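Local coordinates for protein tRNA (guanine(9)-N1)-methyltransferase (Schizosaccharomyces pombe, PDB 4JWH) that catalyses the S-adenosyl-L-methionine-dependent methylation of guanine N1 at position 9 of cytoplasmic tRNA, forming N1-methylguanosine, at residues Ile104-Asp109 with Tyr209-Ile214; Leu108-Asp113 with Leu144-Phe149; Ser177-Phe182 with Gln231-Ala236. All blocks are in the same frame, centred on the assembly; numbering follows the deposited sequence.

Following the chain from its N terminus, the first strand, 105-109, serves two contacts. Contact 2 closes first: helix 118-137 lies between its segments, and residues 108-113 meet 144-149 to complete a beta-alpha-beta unit. Contact 1 starts on the same strand but closes only at 209-214, so the loop of contact 2 falls within its span; strand 105-109 thus has a parallel neighbour along each of its two edges. Contact 3 opens at 177-182, after contact 2 has closed and before contact 1 does, and closes at 231-236, so it crosses contact 1. It ties short helix 178-181 to the turn after helix 223-231, with Tyr178 packing against Val107, Asp109 and Ile210 of the sheet.

Contact 1: Ile104-Asp109 with Tyr209-Ile214; sequences IRIVLD and YIIGAI. With SAH (S-adenosyl-L-homocysteine), chain C.
Two neighbouring strands of the parallel sheet, 105-109 and 208-212, pair beside the S-adenosyl-L-homocysteine pocket, which the second reaches at its C-terminal end. The axes of residues 105-109 and 209-212 approach to 4.6 Å at 24°, and five backbone bonds alternate between the strands, from Tyr209 N to Arg105 O at the start to Ala213 N to Asp109 O (2.9 Å) at the end. In that last bond the donor stands above the carbonyl plane, where the chain leaves the strand in an inverse gamma turn centred on Ala213. On one face Ile106 CG2 meets Ile211 CD1 at 3.8 Å, and Leu108 CD2 lies beside the same CD1 at 4.0 Å; helix 254-267 covers this side. Ile104 CG2 touches the Tyr209 ring at its edge, on CD2 (3.8 Å). On the other face Ile210 CG2, anti to its backbone N, reaches Asp109 CB at 3.7 Å, while Asp109 OD2 is held by Tyr191 and Lys227. At the strand end Gly212 N donates to SAH O2' (3.0 Å), and a CB on Gly212 would collide with O3'. One backbone N-H on a ribose hydroxyl is consistent with the parallel-sheet cofactor site of the SPOUT methyltransferases, this protein's family.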
loop_
_atom_site.group_PDB
_atom_site.type_symbol
_atom_site.label_atom_id
_atom_site.label_comp_id
_atom_site.label_asym_id
_atom_site.label_seq_id
_atom_site.Cartn_x
_atom_site.Cartn_y
_atom_site.Cartn_z
ATOM N N ILE A 104 -12.661 3.117 -2.204
ATOM C CA ILE A 104 -11.626 2.075 -2.026
ATOM C C ILE A 104 -10.971 2.111 -0.644
ATOM O O ILE A 104 -10.751 3.194 -0.085
ATOM C CB ILE A 104 -10.580 2.119 -3.168
ATOM C CG1 ILE A 104 -11.267 1.704 -4.470
ATOM C CG2 ILE A 104 -9.376 1.182 -2.899
ATOM C CD1 ILE A 104 -10.559 2.160 -5.774
ATOM N N ARG A 105 -10.721 0.922 -0.078
ATOM C CA ARG A 105 -9.858 0.762 1.086
ATOM C C ARG A 105 -8.502 0.300 0.581
ATOM O O ARG A 105 -8.440 -0.593 -0.257
ATOM C CB ARG A 105 -10.392 -0.283 2.070
ATOM C CG ARG A 105 -11.452 0.244 3.055
ATOM C CD ARG A 105 -12.647 0.870 2.353
ATOM N NE ARG A 105 -13.299 -0.016 1.385
ATOM C CZ ARG A 105 -14.193 -0.958 1.694
ATOM N NH1 ARG A 105 -14.520 -1.191 2.971
ATOM N NH2 ARG A 105 -14.744 -1.676 0.720
ATOM N N ILE A 106 -7.433 0.911 1.074
ATOM C CA ILE A 106 -6.081 0.365 0.850
ATOM C C ILE A 106 -5.481 -0.021 2.184
ATOM O O ILE A 106 -5.462 0.769 3.104
ATOM C CB ILE A 106 -5.146 1.329 0.051
ATOM C CG1 ILE A 106 -5.715 1.572 -1.368
ATOM C CG2 ILE A 106 -3.670 0.788 0.053
ATOM C CD1 ILE A 106 -4.825 2.429 -2.319
ATOM N N VAL A 107 -4.991 -1.247 2.280
ATOM C CA VAL A 107 -4.459 -1.782 3.536
ATOM C C VAL A 107 -2.936 -1.907 3.494
ATOM O O VAL A 107 -2.379 -2.608 2.621
ATOM C CB VAL A 107 -5.028 -3.191 3.820
ATOM C CG1 VAL A 107 -4.403 -3.801 5.038
ATOM C CG2 VAL A 107 -6.571 -3.174 3.917
ATOM N N LEU A 108 -2.265 -1.283 4.464
ATOM C CA LEU A 108 -0.879 -1.629 4.724
ATOM C C LEU A 108 -0.844 -2.798 5.719
ATOM O O LEU A 108 -1.266 -2.660 6.897
ATOM C CB LEU A 108 -0.081 -0.413 5.203
ATOM C CG LEU A 108 -0.279 0.880 4.395
ATOM C CD1 LEU A 108 0.542 2.038 4.937
ATOM C CD2 LEU A 108 -0.058 0.680 2.869
ATOM N N ASP A 109 -0.395 -3.960 5.223
ATOM C CA ASP A 109 -0.341 -5.171 6.025
ATOM C C ASP A 109 0.954 -5.120 6.830
ATOM O O ASP A 109 2.033 -5.408 6.311
ATOM C CB ASP A 109 -0.379 -6.427 5.141
ATOM C CG ASP A 109 -0.140 -7.722 5.920
ATOM O OD1 ASP A 109 -0.273 -7.757 7.171
ATOM O OD2 ASP A 109 0.132 -8.738 5.262
ATOM N N TYR A 209 -7.489 -3.230 -1.483
ATOM C CA TYR A 209 -6.161 -3.607 -2.032
ATOM C C TYR A 209 -5.163 -3.625 -0.921
ATOM O O TYR A 209 -5.123 -2.696 -0.154
ATOM C CB TYR A 209 -5.736 -2.634 -3.161
ATOM C CG TYR A 209 -6.697 -2.801 -4.304
ATOM C CD1 TYR A 209 -6.582 -3.895 -5.164
ATOM C CD2 TYR A 209 -7.783 -1.936 -4.460
ATOM C CE1 TYR A 209 -7.500 -4.090 -6.210
ATOM C CE2 TYR A 209 -8.711 -2.130 -5.483
ATOM C CZ TYR A 209 -8.560 -3.217 -6.344
ATOM O OH TYR A 209 -9.452 -3.424 -7.362
ATOM N N ILE A 210 -4.379 -4.694 -0.817
ATOM C CA ILE A 210 -3.405 -4.822 0.267
ATOM C C ILE A 210 -1.992 -4.608 -0.260
ATOM O O ILE A 210 -1.619 -5.187 -1.270
ATOM C CB ILE A 210 -3.474 -6.200 0.950
ATOM C CG1 ILE A 210 -4.916 -6.504 1.421
ATOM C CG2 ILE A 210 -2.522 -6.273 2.168
ATOM C CD1 ILE A 210 -5.178 -8.008 1.560
ATOM N N ILE A 211 -1.217 -3.788 0.447
ATOM C CA ILE A 211 0.235 -3.646 0.223
ATOM C C ILE A 211 0.974 -4.272 1.409
ATOM O O ILE A 211 0.646 -3.974 2.575
ATOM C CB ILE A 211 0.645 -2.160 0.071
ATOM C CG1 ILE A 211 -0.221 -1.479 -1.017
ATOM C CG2 ILE A 211 2.158 -2.042 -0.217
ATOM C CD1 ILE A 211 -0.113 0.041 -1.078
ATOM N N GLY A 212 1.944 -5.153 1.132
ATOM C CA GLY A 212 2.844 -5.643 2.197
ATOM C C GLY A 212 3.689 -4.546 2.828
ATOM O O GLY A 212 4.478 -3.890 2.147
ATOM N N ALA A 213 3.546 -4.327 4.132
ATOM C CA ALA A 213 4.328 -3.262 4.771
ATOM C C ALA A 213 5.647 -3.873 5.220
ATOM O O ALA A 213 5.799 -4.304 6.370
ATOM C CB ALA A 213 3.577 -2.609 5.946
ATOM N N ILE A 214 6.590 -3.919 4.286
ATOM C CA ILE A 214 7.904 -4.492 4.543
ATOM C C ILE A 214 8.980 -3.895 3.622
ATOM O O ILE A 214 8.757 -3.667 2.436
ATOM C CB ILE A 214 7.881 -6.060 4.432
ATOM C CG1 ILE A 214 9.235 -6.662 4.885
ATOM C CG2 ILE A 214 7.444 -6.521 3.027
ATOM C CD1 ILE A 214 9.267 -8.169 4.970
HETATM N N SAH C . 9.445 -9.719 -0.870
HETATM C CA SAH C . 8.396 -8.814 -0.427
HETATM C CB SAH C . 8.895 -7.381 -0.752
HETATM C CG SAH C . 7.806 -6.530 -1.259
HETATM S SD SAH C . 7.916 -4.815 -1.594
HETATM C C SAH C . 7.074 -9.362 -0.948
HETATM O O SAH C . 6.119 -8.726 -1.278
HETATM O OXT SAH C . 6.914 -10.545 -0.987
HETATM C "C5'" SAH C . 6.596 -4.197 -0.630
HETATM C "C4'" SAH C . 5.182 -4.316 -1.189
HETATM O "O4'" SAH C . 4.970 -3.521 -2.315
HETATM C "C3'" SAH C . 4.699 -5.716 -1.586
HETATM O "O3'" SAH C . 4.280 -6.476 -0.491
HETATM C "C2'" SAH C . 3.609 -5.449 -2.565
HETATM O "O2'" SAH C . 2.428 -5.260 -1.856
HETATM C "C1'" SAH C . 4.101 -4.173 -3.195
HETATM N N9 SAH C . 4.703 -4.369 -4.524
HETATM C C8 SAH C . 5.933 -4.106 -4.864
HETATM N N7 SAH C . 6.158 -4.313 -6.135
HETATM C C5 SAH C . 5.028 -4.690 -6.649
HETATM C C6 SAH C . 4.536 -5.083 -7.971
HETATM N N6 SAH C . 5.345 -5.103 -8.999
HETATM N N1 SAH C . 3.274 -5.415 -8.087
HETATM C C2 SAH C . 2.453 -5.395 -7.052
HETATM N N3 SAH C . 2.820 -5.073 -5.838
HETATM C C4 SAH C . 4.069 -4.710 -5.573
#

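Contact 2: Leu108-Asp113 with Leu144-Phe149; sequences LDCAFD and LFATNF
Cys110 SG meets the Phe149 ring at its edge, 4.0 Å from CD2 and 89° off the ring normal, a sulfur-aromatic contact in the plane of the ring. With SG anti to its own carbonyl carbon (chi1 -60°), the sulfur is carried to this edge, near Ala146 CB, its other apolar neighbour across the contact. At the opposite end of the pairing Leu108 CG packs on Leu144 CD1 at 3.9 Å, the two side chains crossing at a slant. Between these ends the backbones are joined by three bonds: Leu108 N to Phe145 O (2.7 Å), Thr147 N to Leu108 O (2.9 Å) and Cys110 N to Thr147 O (2.8 Å). They pair the first and second strands of a beta-alpha-beta unit whose helix, 118-137, lies between them in the chain. Where the strands end, a water bridges three side chains. It donates to Asp109 OD1 and to Asn148 OD1, each at 2.6 Å, and accepts from Thr147 OG1 at 2.7 Å; the two acceptor oxygens themselves stay 4.2 Å apart, their carboxylate and amide planes turned by 46°. A weak bond from Ala111 N also reaches Asp109 OD1, the other carboxylate oxygen being taken by Tyr191. Further out, Tyr178 of helix 178-181 packs on Thr147, and Cys110 leans on Leu153 of helix 151-161.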
loop_
_atom_site.group_PDB
_atom_site.type_symbol
_atom_site.label_atom_id
_atom_site.label_comp_id
_atom_site.label_asym_id
_atom_site.label_seq_id
_atom_site.Cartn_x
_atom_site.Cartn_y
_atom_site.Cartn_z
ATOM N N LEU A 108 -2.265 -1.283 4.464
ATOM C CA LEU A 108 -0.879 -1.629 4.724
ATOM C C LEU A 108 -0.844 -2.798 5.719
ATOM O O LEU A 108 -1.266 -2.660 6.897
ATOM C CB LEU A 108 -0.081 -0.413 5.203
ATOM C CG LEU A 108 -0.279 0.880 4.395
ATOM C CD1 LEU A 108 0.542 2.038 4.937
ATOM C CD2 LEU A 108 -0.058 0.680 2.869
ATOM N N ASP A 109 -0.395 -3.960 5.223
ATOM C CA ASP A 109 -0.341 -5.171 6.025
ATOM C C ASP A 109 0.954 -5.120 6.830
ATOM O O ASP A 109 2.033 -5.408 6.311
ATOM C CB ASP A 109 -0.379 -6.427 5.141
ATOM C CG ASP A 109 -0.140 -7.722 5.920
ATOM O OD1 ASP A 109 -0.273 -7.757 7.171
ATOM O OD2 ASP A 109 0.132 -8.738 5.262
ATOM N N CYS A 110 0.832 -4.746 8.098
ATOM C CA CYS A 110 2.011 -4.538 8.918
ATOM C C CYS A 110 2.337 -5.736 9.797
ATOM O O CYS A 110 2.762 -5.564 10.920
ATOM C CB CYS A 110 1.868 -3.267 9.778
ATOM S SG CYS A 110 1.634 -1.723 8.864
ATOM N N ALA A 111 2.183 -6.938 9.264
ATOM C CA ALA A 111 2.441 -8.168 10.006
ATOM C C ALA A 111 3.874 -8.665 10.020
ATOM O O ALA A 111 4.130 -9.758 10.544
ATOM C CB ALA A 111 1.507 -9.299 9.490
ATOM N N PHE A 112 4.822 -7.893 9.482
ATOM C CA PHE A 112 6.185 -8.453 9.224
ATOM C C PHE A 112 7.318 -7.812 10.049
ATOM O O PHE A 112 8.490 -7.912 9.687
ATOM C CB PHE A 112 6.533 -8.373 7.727
ATOM C CG PHE A 112 5.415 -8.791 6.830
ATOM C CD1 PHE A 112 5.116 -10.149 6.650
ATOM C CD2 PHE A 112 4.637 -7.833 6.184
ATOM C CE1 PHE A 112 4.052 -10.540 5.834
ATOM C CE2 PHE A 112 3.588 -8.212 5.366
ATOM C CZ PHE A 112 3.289 -9.570 5.190
ATOM N N ASP A 113 6.942 -7.133 11.132
ATOM C CA ASP A 113 7.887 -6.495 12.074
ATOM C C ASP A 113 9.105 -7.400 12.360
ATOM O O ASP A 113 10.252 -6.961 12.285
ATOM C CB ASP A 113 7.150 -6.178 13.391
ATOM C CG ASP A 113 7.626 -4.897 14.060
ATOM O OD1 ASP A 113 8.456 -5.028 14.988
ATOM O OD2 ASP A 113 7.147 -3.781 13.697
ATOM N N LEU A 144 -7.226 4.653 4.166
ATOM C CA LEU A 144 -5.983 3.967 4.474
ATOM C C LEU A 144 -6.048 3.191 5.788
ATOM O O LEU A 144 -6.380 3.750 6.826
ATOM C CB LEU A 144 -4.815 4.977 4.495
ATOM C CG LEU A 144 -3.371 4.455 4.624
ATOM C CD1 LEU A 144 -3.102 3.451 3.518
ATOM C CD2 LEU A 144 -2.314 5.632 4.593
ATOM N N PHE A 145 -5.737 1.896 5.741
ATOM C CA PHE A 145 -5.703 1.067 6.933
ATOM C C PHE A 145 -4.284 0.620 7.128
ATOM O O PHE A 145 -3.541 0.405 6.131
ATOM C CB PHE A 145 -6.614 -0.171 6.825
ATOM C CG PHE A 145 -8.092 0.128 7.038
ATOM C CD1 PHE A 145 -8.776 -0.367 8.166
ATOM C CD2 PHE A 145 -8.788 0.890 6.112
ATOM C CE1 PHE A 145 -10.133 -0.102 8.359
ATOM C CE2 PHE A 145 -10.140 1.166 6.293
ATOM C CZ PHE A 145 -10.815 0.679 7.445
ATOM N N ALA A 146 -3.897 0.506 8.395
ATOM C CA ALA A 146 -2.632 -0.148 8.762
ATOM C C ALA A 146 -2.950 -1.305 9.737
ATOM O O ALA A 146 -3.244 -1.078 10.935
ATOM C CB ALA A 146 -1.698 0.839 9.387
ATOM N N THR A 147 -2.899 -2.536 9.233
ATOM C CA THR A 147 -3.349 -3.696 10.018
ATOM C C THR A 147 -2.179 -4.474 10.636
ATOM O O THR A 147 -1.048 -4.396 10.143
ATOM C CB THR A 147 -4.297 -4.635 9.181
ATOM O OG1 THR A 147 -3.615 -5.101 8.004
ATOM C CG2 THR A 147 -5.585 -3.894 8.763
ATOM N N ASN A 148 -2.460 -5.243 11.683
ATOM C CA ASN A 148 -1.440 -5.739 12.621
ATOM C C ASN A 148 -0.487 -4.619 13.021
ATOM O O ASN A 148 0.699 -4.849 13.139
ATOM C CB ASN A 148 -0.626 -6.907 12.045
ATOM C CG ASN A 148 -1.413 -8.199 11.982
ATOM O OD1 ASN A 148 -1.890 -8.586 10.924
ATOM N ND2 ASN A 148 -1.528 -8.881 13.113
ATOM N N PHE A 149 -0.987 -3.399 13.148
ATOM C CA PHE A 149 -0.116 -2.259 13.499
ATOM C C PHE A 149 0.301 -2.297 14.972
ATOM O O PHE A 149 -0.550 -2.297 15.851
ATOM C CB PHE A 149 -0.765 -0.927 13.134
ATOM C CG PHE A 149 0.191 0.247 13.182
ATOM C CD1 PHE A 149 0.172 1.127 14.252
ATOM C CD2 PHE A 149 1.136 0.446 12.165
ATOM C CE1 PHE A 149 1.070 2.211 14.306
ATOM C CE2 PHE A 149 2.030 1.502 12.215
ATOM C CZ PHE A 149 2.007 2.385 13.294
HETATM O O HOH W 1 -2.499 -7.523 8.577
#

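Contact 3: Ser177-Phe182 with Gln231-Ala236; sequences SYLEEF and QGIKTA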
loop_
_atom_site.group_PDB
_atom_site.type_symbol
_atom_site.label_atom_id
_atom_site.label_comp_id
_atom_site.label_asym_id
_atom_site.label_seq_id
_atom_site.Cartn_x
_atom_site.Cartn_y
_atom_site.Cartn_z
ATOM N N SER A 177 -5.655 -8.063 12.206
ATOM C CA SER A 177 -5.166 -8.433 10.870
ATOM C C SER A 177 -6.197 -7.951 9.856
ATOM O O SER A 177 -7.352 -7.691 10.237
ATOM C CB SER A 177 -5.048 -9.952 10.772
ATOM O OG SER A 177 -6.356 -10.500 10.654
ATOM N N TYR A 178 -5.797 -7.813 8.583
ATOM C CA TYR A 178 -6.751 -7.447 7.524
ATOM C C TYR A 178 -7.858 -8.489 7.401
ATOM O O TYR A 178 -9.010 -8.133 7.115
ATOM C CB TYR A 178 -6.086 -7.163 6.143
ATOM C CG TYR A 178 -5.210 -8.281 5.548
ATOM C CD1 TYR A 178 -3.824 -8.186 5.569
ATOM C CD2 TYR A 178 -5.769 -9.375 4.919
ATOM C CE1 TYR A 178 -3.006 -9.205 5.021
ATOM C CE2 TYR A 178 -4.948 -10.408 4.344
ATOM C CZ TYR A 178 -3.583 -10.311 4.420
ATOM O OH TYR A 178 -2.778 -11.299 3.880
ATOM N N LEU A 179 -7.496 -9.755 7.618
ATOM C CA LEU A 179 -8.426 -10.884 7.544
ATOM C C LEU A 179 -9.483 -10.744 8.634
ATOM O O LEU A 179 -10.655 -11.013 8.396
ATOM C CB LEU A 179 -7.694 -12.234 7.638
ATOM C CG LEU A 179 -8.431 -13.490 7.122
ATOM C CD1 LEU A 179 -8.812 -13.370 5.650
ATOM C CD2 LEU A 179 -7.617 -14.784 7.364
ATOM N N GLU A 180 -9.064 -10.279 9.812
ATOM C CA GLU A 180 -9.981 -10.003 10.907
ATOM C C GLU A 180 -10.842 -8.808 10.595
ATOM O O GLU A 180 -12.059 -8.901 10.677
ATOM C CB GLU A 180 -9.230 -9.810 12.243
ATOM C CG GLU A 180 -8.583 -11.099 12.737
ATOM C CD GLU A 180 -7.699 -10.928 13.976
ATOM O OE1 GLU A 180 -7.694 -11.873 14.802
ATOM O OE2 GLU A 180 -6.993 -9.904 14.128
ATOM N N GLU A 181 -10.209 -7.692 10.222
ATOM C CA GLU A 181 -10.914 -6.454 9.967
ATOM C C GLU A 181 -11.910 -6.539 8.790
ATOM O O GLU A 181 -12.979 -5.915 8.835
ATOM C CB GLU A 181 -9.901 -5.305 9.816
ATOM C CG GLU A 181 -10.466 -3.945 9.460
ATOM C CD GLU A 181 -11.163 -3.250 10.623
ATOM O OE1 GLU A 181 -12.071 -2.444 10.339
ATOM O OE2 GLU A 181 -10.807 -3.500 11.799
ATOM N N PHE A 182 -11.561 -7.320 7.768
ATOM C CA PHE A 182 -12.388 -7.462 6.547
ATOM C C PHE A 182 -12.889 -8.891 6.265
ATOM O O PHE A 182 -13.042 -9.283 5.120
ATOM C CB PHE A 182 -11.634 -6.916 5.320
ATOM C CG PHE A 182 -11.280 -5.453 5.436
ATOM C CD1 PHE A 182 -9.981 -5.061 5.761
ATOM C CD2 PHE A 182 -12.268 -4.474 5.294
ATOM C CE1 PHE A 182 -9.663 -3.696 5.894
ATOM C CE2 PHE A 182 -11.956 -3.109 5.406
ATOM C CZ PHE A 182 -10.661 -2.718 5.709
ATOM N N GLN A 231 -4.245 -17.989 2.582
ATOM C CA GLN A 231 -5.557 -17.500 3.050
ATOM C C GLN A 231 -6.694 -17.682 2.038
ATOM O O GLN A 231 -7.843 -17.437 2.373
ATOM C CB GLN A 231 -5.495 -16.011 3.430
ATOM C CG GLN A 231 -4.597 -15.682 4.621
ATOM C CD GLN A 231 -4.319 -14.185 4.748
ATOM O OE1 GLN A 231 -4.331 -13.449 3.765
ATOM N NE2 GLN A 231 -4.058 -13.742 5.954
ATOM N N GLY A 232 -6.369 -18.046 0.804
ATOM C CA GLY A 232 -7.354 -18.109 -0.277
ATOM C C GLY A 232 -7.775 -16.762 -0.862
ATOM O O GLY A 232 -8.901 -16.631 -1.321
ATOM N N ILE A 233 -6.888 -15.765 -0.828
ATOM C CA ILE A 233 -7.179 -14.410 -1.327
ATOM C C ILE A 233 -6.460 -14.197 -2.647
ATOM O O ILE A 233 -5.348 -14.683 -2.851
ATOM C CB ILE A 233 -6.728 -13.297 -0.306
ATOM C CG1 ILE A 233 -7.581 -13.328 0.963
ATOM C CG2 ILE A 233 -6.789 -11.885 -0.907
ATOM C CD1 ILE A 233 -6.853 -12.702 2.141
ATOM N N LYS A 234 -7.085 -13.444 -3.540
ATOM C CA LYS A 234 -6.494 -13.212 -4.841
ATOM C C LYS A 234 -5.353 -12.196 -4.786
ATOM O O LYS A 234 -5.356 -11.279 -3.965
ATOM C CB LYS A 234 -7.573 -12.808 -5.852
ATOM N N THR A 235 -4.366 -12.396 -5.650
ATOM C CA THR A 235 -3.180 -11.563 -5.730
ATOM C C THR A 235 -3.091 -11.033 -7.154
ATOM O O THR A 235 -3.719 -11.578 -8.060
ATOM C CB THR A 235 -1.907 -12.365 -5.412
ATOM O OG1 THR A 235 -1.725 -13.395 -6.389
ATOM C CG2 THR A 235 -2.004 -13.036 -4.014
ATOM N N ALA A 236 -2.312 -9.983 -7.342
ATOM C CA ALA A 236 -2.166 -9.304 -8.629
ATOM C C ALA A 236 -0.907 -8.465 -8.576
ATOM O O ALA A 236 -0.626 -7.802 -7.543
ATOM C CB ALA A 236 -3.362 -8.413 -8.900
#
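A side-chain contact at the periphery of the SPOUT-type methyltransferase fold, partly buried and centred on one polar bond, joins Tyr178 and Leu179 of short helix 178-181 to Gln231 and Ile233, which flank the turn between helix 223-231 and strand 234-236. Two helix-end motifs flank the contact. Ser177 and Glu180 form a capping box at the start of the first helix, Glu180 N donating to Ser177 OG at 2.8 Å and Ser177 N to Glu180 OE2 at 3.0 Å. Gly232, with positive phi, makes a Schellman motif that ends the second helix and turns the chain toward Ile233. Between the segments, Tyr178 and Gln231 reach toward each other tip to tip: Tyr178 OH donates to Gln231 OE1 at 2.7 Å, with a C=O...donor angle of 116° and the donor tilted from the carbonyl plane. The Gln231 chain runs extended beyond CG (chi2 167°), which carries CD out toward the tyrosine hydroxyl. Ring and amide planes stand 87° apart, and OE1 lies near the plane of the ring, at its edge. On the other side of the Tyr178 ring CE1 faces Asp109 of strand 105-109, and Lys227 also touches the tyrosine. An alanine at Gln231 would probably leave Tyr178 OH without this acceptor and open a gap beside Leu179, whose CD2 lies 4.0 Å from Gln231 NE2. The main apolar contacts run through Ile233 CD1. It sits 3.7 Å from Tyr178 CE2, again at the ring edge, and 4.1 Å from Leu179 CD1, the two aliphatic chains sliding past each other in opposite directions.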